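Local coordinates for PAC2 family protein (Mycobacterium tuberculosis, PDB 2WAM) that is of unknown function, a PAC2 family member representing a duplicated gene family in actinobacteria, at residues D77-L89 / L245-L258. Sequence-based numbering, arbitrary orientation.
Sequences DAGHAIRLAAAHL and LTQTDYPAAAQALL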
loop_
_atom_site.group_PDB
_atom_site.type_symbol
_atom_site.label_atom_id
_atom_site.label_comp_id
_atom_site.label_asym_id
_atom_site.label_seq_id
_atom_site.Cartn_x
_atom_site.Cartn_y
_atom_site.Cartn_z
ATOM N N ASP A 77 18.394 -15.217 -27.093
ATOM C CA ASP A 77 17.315 -15.865 -27.834
ATOM C C ASP A 77 17.708 -16.338 -29.229
ATOM O O ASP A 77 16.955 -16.156 -30.187
ATOM C CB ASP A 77 16.127 -14.917 -27.931
ATOM C CG ASP A 77 15.518 -14.640 -26.587
ATOM O OD1 ASP A 77 14.985 -15.600 -25.997
ATOM O OD2 ASP A 77 15.596 -13.484 -26.112
ATOM N N ALA A 78 18.879 -16.956 -29.331
ATOM C CA ALA A 78 19.335 -17.519 -30.588
ATOM C C ALA A 78 18.361 -18.585 -31.070
ATOM O O ALA A 78 17.967 -19.473 -30.303
ATOM C CB ALA A 78 20.730 -18.109 -30.429
ATOM N N GLY A 79 17.990 -18.488 -32.344
ATOM C CA GLY A 79 17.050 -19.405 -32.961
ATOM C C GLY A 79 15.634 -19.153 -32.481
ATOM O O GLY A 79 14.718 -19.896 -32.813
ATOM N N HIS A 80 15.458 -18.094 -31.697
ATOM C CA HIS A 80 14.195 -17.845 -31.020
ATOM C C HIS A 80 13.744 -19.110 -30.296
ATOM O O HIS A 80 12.554 -19.327 -30.089
ATOM C CB HIS A 80 13.137 -17.360 -32.013
ATOM C CG HIS A 80 13.561 -16.152 -32.798
ATOM N ND1 HIS A 80 13.209 -15.954 -34.118
ATOM C CD2 HIS A 80 14.328 -15.089 -32.450
ATOM C CE1 HIS A 80 13.733 -14.816 -34.544
ATOM N NE2 HIS A 80 14.422 -14.277 -33.555
ATOM N N ALA A 81 14.707 -19.934 -29.896
ATOM C CA ALA A 81 14.405 -21.267 -29.376
ATOM C C ALA A 81 13.555 -21.283 -28.101
ATOM O O ALA A 81 12.747 -22.193 -27.914
ATOM C CB ALA A 81 15.678 -22.079 -29.186
ATOM N N ILE A 82 13.738 -20.288 -27.233
ATOM C CA ILE A 82 12.958 -20.194 -26.002
ATOM C C ILE A 82 11.488 -19.886 -26.302
ATOM O O ILE A 82 10.581 -20.536 -25.774
ATOM C CB ILE A 82 13.483 -19.098 -25.061
ATOM C CG1 ILE A 82 15.001 -19.166 -24.908
ATOM C CG2 ILE A 82 12.799 -19.189 -23.693
ATOM C CD1 ILE A 82 15.439 -19.952 -23.733
ATOM N N ARG A 83 11.250 -18.877 -27.129
ATOM C CA ARG A 83 9.891 -18.516 -27.462
ATOM C C ARG A 83 9.192 -19.729 -28.085
ATOM O O ARG A 83 8.089 -20.098 -27.688
ATOM C CB ARG A 83 9.865 -17.317 -28.422
ATOM C CG ARG A 83 8.461 -16.928 -28.874
ATOM C CD ARG A 83 8.441 -15.706 -29.765
ATOM N NE ARG A 83 9.426 -15.746 -30.852
ATOM C CZ ARG A 83 9.219 -16.282 -32.060
ATOM N NH1 ARG A 83 8.062 -16.863 -32.366
ATOM N NH2 ARG A 83 10.182 -16.235 -32.973
ATOM N N LEU A 84 9.853 -20.354 -29.051
ATOM C CA LEU A 84 9.274 -21.467 -29.785
ATOM C C LEU A 84 8.913 -22.648 -28.893
ATOM O O LEU A 84 7.853 -23.256 -29.057
ATOM C CB LEU A 84 10.228 -21.914 -30.898
ATOM C CG LEU A 84 10.409 -20.878 -32.005
ATOM C CD1 LEU A 84 11.483 -21.326 -32.992
ATOM C CD2 LEU A 84 9.080 -20.612 -32.706
ATOM N N ALA A 85 9.798 -22.978 -27.956
ATOM C CA ALA A 85 9.573 -24.120 -27.085
ATOM C C ALA A 85 8.402 -23.872 -26.147
ATOM O O ALA A 85 7.568 -24.750 -25.941
ATOM C CB ALA A 85 10.839 -24.491 -26.315
ATOM N N ALA A 86 8.325 -22.669 -25.593
ATOM C CA ALA A 86 7.218 -22.326 -24.709
ATOM C C ALA A 86 5.899 -22.314 -25.478
ATOM O O ALA A 86 4.865 -22.774 -24.980
ATOM C CB ALA A 86 7.467 -20.996 -24.060
ATOM N N ALA A 87 5.940 -21.804 -26.704
ATOM C CA ALA A 87 4.730 -21.683 -27.512
ATOM C C ALA A 87 4.210 -23.060 -27.869
ATOM O O ALA A 87 3.000 -23.281 -27.938
ATOM C CB ALA A 87 4.995 -20.861 -28.785
ATOM N N HIS A 88 5.133 -23.987 -28.096
ATOM C CA HIS A 88 4.736 -25.321 -28.505
ATOM C C HIS A 88 4.069 -26.087 -27.387
ATOM O O HIS A 88 3.012 -26.677 -27.583
ATOM C CB HIS A 88 5.892 -26.137 -29.070
ATOM C CG HIS A 88 5.471 -27.505 -29.494
ATOM N ND1 HIS A 88 4.661 -27.723 -30.588
ATOM C CD2 HIS A 88 5.690 -28.720 -28.935
ATOM C CE1 HIS A 88 4.421 -29.017 -30.697
ATOM N NE2 HIS A 88 5.032 -29.642 -29.706
ATOM N N LEU A 89 4.688 -26.083 -26.213
ATOM C CA LEU A 89 4.065 -26.682 -25.041
ATOM C C LEU A 89 2.642 -26.150 -24.833
ATOM O O LEU A 89 1.702 -26.922 -24.710
ATOM C CB LEU A 89 4.913 -26.447 -23.786
ATOM C CG LEU A 89 6.284 -27.120 -23.725
ATOM C CD1 LEU A 89 7.042 -26.697 -22.461
ATOM C CD2 LEU A 89 6.136 -28.622 -23.795
ATOM N N LEU A 245 22.327 -18.280 -37.571
ATOM C CA LEU A 245 20.890 -18.511 -37.435
ATOM C C LEU A 245 20.289 -17.801 -36.229
ATOM O O LEU A 245 19.116 -17.999 -35.916
ATOM C CB LEU A 245 20.599 -20.005 -37.327
ATOM C CG LEU A 245 20.886 -20.818 -38.585
ATOM C CD1 LEU A 245 20.725 -22.327 -38.318
ATOM C CD2 LEU A 245 19.988 -20.337 -39.727
ATOM N N THR A 246 21.094 -16.970 -35.571
ATOM C CA THR A 246 20.716 -16.346 -34.306
ATOM C C THR A 246 19.401 -15.569 -34.357
ATOM O O THR A 246 18.601 -15.632 -33.423
ATOM C CB THR A 246 21.832 -15.411 -33.806
ATOM O OG1 THR A 246 23.067 -16.121 -33.804
ATOM C CG2 THR A 246 21.551 -14.940 -32.403
ATOM N N GLN A 247 19.183 -14.829 -35.439
ATOM C CA GLN A 247 18.026 -13.946 -35.518
ATOM C C GLN A 247 16.911 -14.491 -36.404
ATOM O O GLN A 247 16.160 -13.728 -37.005
ATOM C CB GLN A 247 18.445 -12.546 -35.974
ATOM C CG GLN A 247 19.428 -11.869 -35.032
ATOM C CD GLN A 247 19.493 -10.362 -35.228
ATOM O OE1 GLN A 247 19.153 -9.846 -36.294
ATOM N NE2 GLN A 247 19.932 -9.648 -34.195
ATOM N N THR A 248 16.809 -15.813 -36.476
ATOM C CA THR A 248 15.750 -16.475 -37.231
ATOM C C THR A 248 15.082 -17.544 -36.367
ATOM O O THR A 248 15.619 -17.950 -35.345
ATOM C CB THR A 248 16.325 -17.217 -38.436
ATOM O OG1 THR A 248 16.693 -18.537 -38.024
ATOM C CG2 THR A 248 17.563 -16.514 -38.964
ATOM N N ASP A 249 13.920 -18.013 -36.788
ATOM C CA ASP A 249 13.300 -19.161 -36.148
ATOM C C ASP A 249 14.071 -20.421 -36.484
ATOM O O ASP A 249 14.248 -20.752 -37.660
ATOM C CB ASP A 249 11.865 -19.346 -36.642
ATOM C CG ASP A 249 10.896 -18.390 -36.004
ATOM O OD1 ASP A 249 9.794 -18.244 -36.557
ATOM O OD2 ASP A 249 11.223 -17.785 -34.963
ATOM N N TYR A 250 14.508 -21.137 -35.455
ATOM C CA TYR A 250 15.163 -22.419 -35.659
ATOM C C TYR A 250 14.560 -23.470 -34.736
ATOM O O TYR A 250 15.126 -23.783 -33.686
ATOM C CB TYR A 250 16.674 -22.292 -35.447
ATOM C CG TYR A 250 17.472 -23.456 -36.004
ATOM C CD1 TYR A 250 17.429 -23.774 -37.359
ATOM C CD2 TYR A 250 18.267 -24.234 -35.176
ATOM C CE1 TYR A 250 18.145 -24.839 -37.862
ATOM C CE2 TYR A 250 18.991 -25.298 -35.672
ATOM C CZ TYR A 250 18.925 -25.599 -37.011
ATOM O OH TYR A 250 19.652 -26.664 -37.492
ATOM N N PRO A 251 13.397 -24.012 -35.127
ATOM C CA PRO A 251 12.611 -24.962 -34.314
ATOM C C PRO A 251 13.413 -26.184 -33.836
ATOM O O PRO A 251 13.109 -26.743 -32.784
ATOM C CB PRO A 251 11.486 -25.397 -35.263
ATOM C CG PRO A 251 11.373 -24.271 -36.254
ATOM C CD PRO A 251 12.758 -23.713 -36.422
ATOM N N ALA A 252 14.422 -26.587 -34.602
ATOM C CA ALA A 252 15.281 -27.698 -34.212
ATOM C C ALA A 252 15.840 -27.485 -32.814
ATOM O O ALA A 252 15.882 -28.408 -32.005
ATOM C CB ALA A 252 16.417 -27.871 -35.212
ATOM N N ALA A 253 16.271 -26.259 -32.536
ATOM C CA ALA A 253 16.871 -25.949 -31.251
ATOM C C ALA A 253 15.835 -25.995 -30.117
ATOM O O ALA A 253 16.154 -26.406 -28.998
ATOM C CB ALA A 253 17.581 -24.613 -31.309
ATOM N N ALA A 254 14.598 -25.603 -30.417
ATOM C CA ALA A 254 13.488 -25.733 -29.467
ATOM C C ALA A 254 13.160 -27.209 -29.228
ATOM O O ALA A 254 12.966 -27.645 -28.097
ATOM C CB ALA A 254 12.253 -24.987 -29.968
ATOM N N GLN A 255 13.109 -27.986 -30.299
ATOM C CA GLN A 255 12.885 -29.416 -30.155
ATOM C C GLN A 255 13.963 -30.078 -29.276
ATOM O O GLN A 255 13.651 -30.863 -28.382
ATOM C CB GLN A 255 12.798 -30.083 -31.520
ATOM C CG GLN A 255 12.635 -31.569 -31.439
ATOM C CD GLN A 255 12.749 -32.230 -32.793
ATOM O OE1 GLN A 255 12.698 -31.571 -33.832
ATOM N NE2 GLN A 255 12.902 -33.540 -32.788
ATOM N N ALA A 256 15.227 -29.749 -29.519
ATOM C CA ALA A 256 16.296 -30.301 -28.701
ATOM C C ALA A 256 16.079 -29.967 -27.223
ATOM O O ALA A 256 16.168 -30.845 -26.361
ATOM C CB ALA A 256 17.648 -29.801 -29.171
ATOM N N LEU A 257 15.792 -28.700 -26.930
ATOM C CA LEU A 257 15.505 -28.308 -25.553
ATOM C C LEU A 257 14.379 -29.158 -24.963
ATOM O O LEU A 257 14.540 -29.759 -23.905
ATOM C CB LEU A 257 15.146 -26.831 -25.470
ATOM C CG LEU A 257 16.309 -25.840 -25.565
ATOM C CD1 LEU A 257 15.830 -24.385 -25.667
ATOM C CD2 LEU A 257 17.205 -26.010 -24.378
ATOM N N LEU A 258 13.243 -29.219 -25.653
ATOM C CA LEU A 258 12.091 -29.951 -25.135
ATOM C C LEU A 258 12.350 -31.455 -24.977
ATOM O O LEU A 258 11.850 -32.085 -24.047
ATOM C CB LEU A 258 10.842 -29.692 -25.982
ATOM C CG LEU A 258 10.252 -28.273 -25.912
ATOM C CD1 LEU A 258 8.839 -28.250 -26.466
ATOM C CD2 LEU A 258 10.276 -27.708 -24.503
HETATM O O HOH W 1 7.142 -17.887 -35.046
#
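Two helices on the same side of the central mixed sheet, each entered from a loop that follows a strand, meet in an alanine-lined crossing, and the loops leading into them are joined by backbone hydrogen bonds of Gly79 to Thr246 and Tyr250. Gly79, which has a positive phi, is gripped through its backbone: its N donates to Thr246 O (3.1 Å) and its O accepts from Tyr250 N (2.9 Å). Tyr250 CB rests against Gly79 CA (3.8 Å).

Beside this pairing, Asp249 OD2 gathers two donors. His80 ND1 reaches it at 2.8 Å, nearly in the imidazole plane but from above the carboxylate plane, the two planes standing 84° apart; Thr248 O lies over one face of the ring, towards its rim. Arg83 starts with CG anti to its backbone N (chi1 177°) and bends at chi3, which carries NH2 to 2.7 Å from the same OD2 in a salt bridge whose hydrogen bond is weak. A water joins Arg83 NH1 to the other carboxylate oxygen, Asp249 OD1.

Farther along, helices 81-89 and 251-258 cross at -61°, and their axes come within 8.1 Å at closest approach. Small side chains permit this approach: the methyl of Ala254 sits over the backbone between Ala81 O and Ala85 N and touches Leu84 CB. One turn on, Leu258 packs with CD2 on Ala85 CB (3.7 Å) and CD1 against Leu89 CD2, while the same CD1 meets the edge of the His88 ring, whose NE2 is hydrogen-bonded to Pro270 O. Ala253 and Leu257 also pack on Val239 of strand 234-242, which lies in the central sheet.

The join is thus apolar between the helices and polar at their entrances, where the Asp249 carboxylate ties the start of helix 81-89 to the loop before helix 251-258 and holds the imidazole's rotation.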